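Long-range contact in fructose-bisphosphate aldolase class I (Thermoproteus tenax, PDB 1W8S), which is a class I aldolase of the DeoC/LacD family, an enzyme with a TIM-barrel fold: residues T209-L221 against L241-G253. The protein carries 2 engineered substitutions. Sequence-based numbering, arbitrary orientation.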
loop_
_atom_site.group_PDB
_atom_site.type_symbol
_atom_site.label_atom_id
_atom_site.label_comp_id
_atom_site.label_asym_id
_atom_site.label_seq_id
_atom_site.Cartn_x
_atom_site.Cartn_y
_atom_site.Cartn_z
ATOM N N THR E 209 -20.927 39.825 9.107
ATOM C CA THR E 209 -20.352 41.117 9.471
ATOM C C THR E 209 -18.997 40.912 10.122
ATOM O O THR E 209 -18.713 39.858 10.686
ATOM C CB THR E 209 -21.243 41.867 10.465
ATOM O OG1 THR E 209 -21.308 41.128 11.690
ATOM C CG2 THR E 209 -22.691 41.956 9.968
ATOM N N GLU E 210 -18.187 41.963 10.086
ATOM C CA GLU E 210 -16.903 41.946 10.770
ATOM C C GLU E 210 -17.121 41.746 12.257
ATOM O O GLU E 210 -16.339 41.067 12.907
ATOM C CB GLU E 210 -16.120 43.236 10.479
ATOM C CG GLU E 210 -15.624 43.229 9.040
ATOM C CD GLU E 210 -14.805 44.431 8.652
ATOM O OE1 GLU E 210 -14.747 45.420 9.418
ATOM O OE2 GLU E 210 -14.217 44.369 7.552
ATOM N N GLU E 211 -18.209 42.308 12.784
ATOM C CA GLU E 211 -18.480 42.197 14.208
ATOM C C GLU E 211 -18.747 40.753 14.633
ATOM O O GLU E 211 -18.378 40.375 15.727
ATOM C CB GLU E 211 -19.648 43.112 14.626
ATOM C CG GLU E 211 -19.706 43.390 16.122
ATOM C CD GLU E 211 -18.475 44.136 16.624
ATOM O OE1 GLU E 211 -18.133 45.202 16.040
ATOM O OE2 GLU E 211 -17.853 43.657 17.598
ATOM N N ASP E 212 -19.373 39.952 13.772
ATOM C CA ASP E 212 -19.666 38.563 14.087
ATOM C C ASP E 212 -18.328 37.853 14.289
ATOM O O ASP E 212 -18.180 37.090 15.223
ATOM C CB ASP E 212 -20.405 37.835 12.959
ATOM C CG ASP E 212 -21.843 38.266 12.784
ATOM O OD1 ASP E 212 -22.480 38.786 13.738
ATOM O OD2 ASP E 212 -22.427 38.127 11.688
ATOM N N PHE E 213 -17.367 38.095 13.394
ATOM C CA PHE E 213 -16.046 37.477 13.533
ATOM C C PHE E 213 -15.269 37.914 14.774
ATOM O O PHE E 213 -14.651 37.095 15.447
ATOM C CB PHE E 213 -15.170 37.700 12.304
ATOM C CG PHE E 213 -13.976 36.814 12.298
ATOM C CD1 PHE E 213 -14.134 35.437 12.262
ATOM C CD2 PHE E 213 -12.689 37.337 12.394
ATOM C CE1 PHE E 213 -13.014 34.581 12.295
ATOM C CE2 PHE E 213 -11.564 36.467 12.420
ATOM C CZ PHE E 213 -11.735 35.125 12.387
ATOM N N LEU E 214 -15.278 39.206 15.070
ATOM C CA LEU E 214 -14.575 39.713 16.243
ATOM C C LEU E 214 -15.150 39.101 17.526
ATOM O O LEU E 214 -14.422 38.844 18.470
ATOM C CB LEU E 214 -14.655 41.254 16.302
ATOM C CG LEU E 214 -13.765 42.020 15.321
ATOM C CD1 LEU E 214 -14.127 43.505 15.293
ATOM C CD2 LEU E 214 -12.282 41.834 15.654
ATOM N N LYS E 215 -16.464 38.879 17.541
ATOM C CA LYS E 215 -17.155 38.289 18.687
ATOM C C LYS E 215 -16.784 36.819 18.871
ATOM O O LYS E 215 -16.677 36.343 19.996
ATOM C CB LYS E 215 -18.683 38.439 18.532
ATOM C CG LYS E 215 -19.207 39.845 18.825
ATOM C CD LYS E 215 -20.660 39.850 19.333
ATOM C CE LYS E 215 -20.707 39.792 20.881
ATOM N NZ LYS E 215 -19.751 38.738 21.428
ATOM N N GLN E 216 -16.595 36.091 17.773
ATOM C CA GLN E 216 -16.097 34.729 17.853
ATOM C C GLN E 216 -14.664 34.710 18.392
ATOM O O GLN E 216 -14.346 33.911 19.258
ATOM C CB GLN E 216 -16.120 34.035 16.485
ATOM C CG GLN E 216 -17.515 33.751 15.964
ATOM C CD GLN E 216 -17.535 33.250 14.519
ATOM O OE1 GLN E 216 -16.566 33.417 13.775
ATOM N NE2 GLN E 216 -18.643 32.642 14.124
ATOM N N VAL E 217 -13.805 35.572 17.852
ATOM C CA VAL E 217 -12.428 35.671 18.308
ATOM C C VAL E 217 -12.379 36.029 19.809
ATOM O O VAL E 217 -11.575 35.483 20.558
ATOM C CB VAL E 217 -11.631 36.695 17.475
ATOM C CG1 VAL E 217 -10.220 36.892 18.070
ATOM C CG2 VAL E 217 -11.516 36.227 16.044
ATOM N N GLU E 218 -13.265 36.912 20.239
ATOM C CA GLU E 218 -13.340 37.290 21.653
ATOM C C GLU E 218 -13.625 36.047 22.498
ATOM O O GLU E 218 -12.976 35.817 23.524
ATOM C CB GLU E 218 -14.432 38.355 21.872
ATOM C CG GLU E 218 -14.280 39.159 23.142
ATOM C CD GLU E 218 -15.171 40.404 23.164
ATOM O OE1 GLU E 218 -15.357 40.966 24.268
ATOM O OE2 GLU E 218 -15.673 40.834 22.084
ATOM N N GLY E 219 -14.594 35.247 22.037
ATOM C CA GLY E 219 -14.942 33.983 22.663
ATOM C C GLY E 219 -13.756 33.043 22.738
ATOM O O GLY E 219 -13.501 32.416 23.757
ATOM N N VAL E 220 -13.027 32.939 21.634
ATOM C CA VAL E 220 -11.858 32.062 21.551
ATOM C C VAL E 220 -10.812 32.430 22.616
ATOM O O VAL E 220 -10.250 31.565 23.302
ATOM C CB VAL E 220 -11.249 32.153 20.124
ATOM C CG1 VAL E 220 -9.822 31.682 20.075
ATOM C CG2 VAL E 220 -12.119 31.371 19.139
ATOM N N LEU E 221 -10.558 33.718 22.744
ATOM C CA LEU E 221 -9.591 34.204 23.727
ATOM C C LEU E 221 -10.073 34.007 25.173
ATOM O O LEU E 221 -9.278 33.685 26.028
ATOM C CB LEU E 221 -9.255 35.665 23.465
ATOM C CG LEU E 221 -8.560 35.949 22.131
ATOM C CD1 LEU E 221 -8.636 37.433 21.804
ATOM C CD2 LEU E 221 -7.104 35.438 22.170
ATOM N N LEU E 241 -6.640 44.864 5.271
ATOM C CA LEU E 241 -5.628 45.394 6.181
ATOM C C LEU E 241 -6.237 46.087 7.398
ATOM O O LEU E 241 -5.791 45.833 8.519
ATOM C CB LEU E 241 -4.671 46.312 5.453
ATOM C CG LEU E 241 -3.622 46.969 6.350
ATOM C CD1 LEU E 241 -2.726 45.938 7.035
ATOM C CD2 LEU E 241 -2.826 47.950 5.520
ATOM N N LYS E 242 -7.254 46.926 7.191
ATOM C CA LYS E 242 -7.958 47.592 8.299
ATOM C C LYS E 242 -8.487 46.575 9.307
ATOM O O LYS E 242 -8.248 46.685 10.504
ATOM C CB LYS E 242 -9.118 48.453 7.777
ATOM C CG LYS E 242 -9.813 49.314 8.850
ATOM C CD LYS E 242 -10.932 50.200 8.268
ATOM C CE LYS E 242 -11.477 51.171 9.319
ATOM N NZ LYS E 242 -11.007 52.578 9.100
ATOM N N PHE E 243 -9.170 45.556 8.801
ATOM C CA PHE E 243 -9.735 44.538 9.663
ATOM C C PHE E 243 -8.665 43.674 10.317
ATOM O O PHE E 243 -8.789 43.304 11.481
ATOM C CB PHE E 243 -10.737 43.677 8.905
ATOM C CG PHE E 243 -11.487 42.739 9.785
ATOM C CD1 PHE E 243 -12.176 43.213 10.899
ATOM C CD2 PHE E 243 -11.496 41.389 9.526
ATOM C CE1 PHE E 243 -12.853 42.345 11.720
ATOM C CE2 PHE E 243 -12.181 40.523 10.341
ATOM C CZ PHE E 243 -12.861 41.007 11.441
ATOM N N ALA E 244 -7.601 43.377 9.584
ATOM C CA ALA E 244 -6.477 42.603 10.127
ATOM C C ALA E 244 -5.859 43.328 11.328
ATOM O O ALA E 244 -5.622 42.732 12.364
ATOM C CB ALA E 244 -5.426 42.357 9.050
ATOM N N ARG E 245 -5.656 44.624 11.194
ATOM C CA ARG E 245 -5.128 45.434 12.299
ATOM C C ARG E 245 -6.096 45.463 13.492
ATOM O O ARG E 245 -5.662 45.446 14.633
ATOM C CB ARG E 245 -4.818 46.851 11.824
ATOM C CG ARG E 245 -3.722 46.914 10.746
ATOM C CD ARG E 245 -2.770 48.084 10.868
ATOM N NE ARG E 245 -2.611 48.851 9.629
ATOM C CZ ARG E 245 -1.453 49.105 8.989
ATOM N NH1 ARG E 245 -0.290 48.633 9.417
ATOM N NH2 ARG E 245 -1.465 49.848 7.889
ATOM N N ALA E 246 -7.401 45.491 13.232
ATOM C CA ALA E 246 -8.387 45.388 14.315
ATOM C C ALA E 246 -8.257 44.053 15.062
ATOM O O ALA E 246 -8.363 44.006 16.271
ATOM C CB ALA E 246 -9.801 45.564 13.779
ATOM N N LEU E 247 -8.006 42.972 14.331
ATOM C CA LEU E 247 -7.803 41.658 14.935
ATOM C C LEU E 247 -6.535 41.612 15.758
ATOM O O LEU E 247 -6.520 41.008 16.811
ATOM C CB LEU E 247 -7.722 40.576 13.850
ATOM C CG LEU E 247 -9.054 40.189 13.226
ATOM C CD1 LEU E 247 -8.849 39.400 11.924
ATOM C CD2 LEU E 247 -9.868 39.379 14.200
ATOM N N ALA E 248 -5.478 42.268 15.277
ATOM C CA ALA E 248 -4.226 42.354 16.010
ATOM C C ALA E 248 -4.441 43.039 17.382
ATOM O O ALA E 248 -3.962 42.534 18.404
ATOM C CB ALA E 248 -3.168 43.118 15.179
ATOM N N GLU E 249 -5.186 44.151 17.414
ATOM C CA GLU E 249 -5.428 44.828 18.683
ATOM C C GLU E 249 -6.284 43.984 19.634
ATOM O O GLU E 249 -6.056 43.999 20.842
ATOM C CB GLU E 249 -6.092 46.173 18.529
ATOM C CG GLU E 249 -6.410 46.730 19.930
ATOM C CD GLU E 249 -6.467 48.213 20.025
ATOM O OE1 GLU E 249 -6.756 48.854 18.983
ATOM O OE2 GLU E 249 -6.238 48.716 21.171
ATOM N N LEU E 250 -7.276 43.272 19.103
ATOM C CA LEU E 250 -8.090 42.404 19.944
ATOM C C LEU E 250 -7.260 41.266 20.522
ATOM O O LEU E 250 -7.373 40.959 21.703
ATOM C CB LEU E 250 -9.277 41.832 19.169
ATOM C CG LEU E 250 -10.154 40.874 19.973
ATOM C CD1 LEU E 250 -10.920 41.592 21.072
ATOM C CD2 LEU E 250 -11.124 40.170 19.040
ATOM N N VAL E 251 -6.424 40.648 19.693
ATOM C CA VAL E 251 -5.720 39.429 20.092
ATOM C C VAL E 251 -4.491 39.770 20.929
ATOM O O VAL E 251 -4.285 39.185 21.991
ATOM C CB VAL E 251 -5.351 38.543 18.851
ATOM C CG1 VAL E 251 -4.399 37.377 19.217
ATOM C CG2 VAL E 251 -6.602 37.990 18.202
ATOM N N TYR E 252 -3.685 40.722 20.468
ATOM C CA TYR E 252 -2.448 41.073 21.181
ATOM C C TYR E 252 -2.716 42.064 22.321
ATOM O O TYR E 252 -1.977 42.111 23.304
ATOM C CB TYR E 252 -1.432 41.698 20.231
ATOM C CG TYR E 252 -1.126 40.829 19.012
ATOM C CD1 TYR E 252 -0.839 39.472 19.136
ATOM C CD2 TYR E 252 -1.087 41.392 17.737
ATOM C CE1 TYR E 252 -0.576 38.704 18.037
ATOM C CE2 TYR E 252 -0.807 40.637 16.631
ATOM C CZ TYR E 252 -0.560 39.292 16.780
ATOM O OH TYR E 252 -0.295 38.553 15.657
ATOM N N GLY E 253 -3.763 42.854 22.176
ATOM C CA GLY E 253 -4.082 43.880 23.162
ATOM C C GLY E 253 -4.817 43.360 24.374
ATOM O O GLY E 253 -4.696 43.916 25.458
#
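F243 reaches out from helix 241-253 like a flat blade, its CG anti to the backbone N (chi1 -172°), and slots between E210, F213 and L214. The extended E210 chain roofs one ring face: CG stands over the face, 4.0 Å from the ring centroid, a CH-pi contact, and the carboxylate continues the layer, nearly parallel to the ring at 17°. L247 CG, from F243's own helix, lies against the opposite face. The rim of the blade meets L214 CG and F213 CD2, the latter 3.8 Å from F243 CZ. Both segments belong to helices on the outside of a TIM barrel: helix 210-222 links strands 199-202 and 227-230, and helix 240-253 follows that last strand after the short helix 232-235. The axes of 210-221 and 241-253 come within 10.4 Å and cross at -19°, running nearly in the same direction. F213 also packs on M201 of the barrel wall. Toward the C-terminal ends of both helices, L250 is a knob in the hole formed by L214, V217, E218 and L221, its CD2 pressed to V217 CG1 at 3.5 Å. L247 CD2 fills the hollow between F213 CE2 and L214 CD2, 3.7 Å from the latter. At the far end L221 CD1 rests over the opposing backbone, 3.9 Å from V251 CA, while V251 CG2 meets V217 CG1.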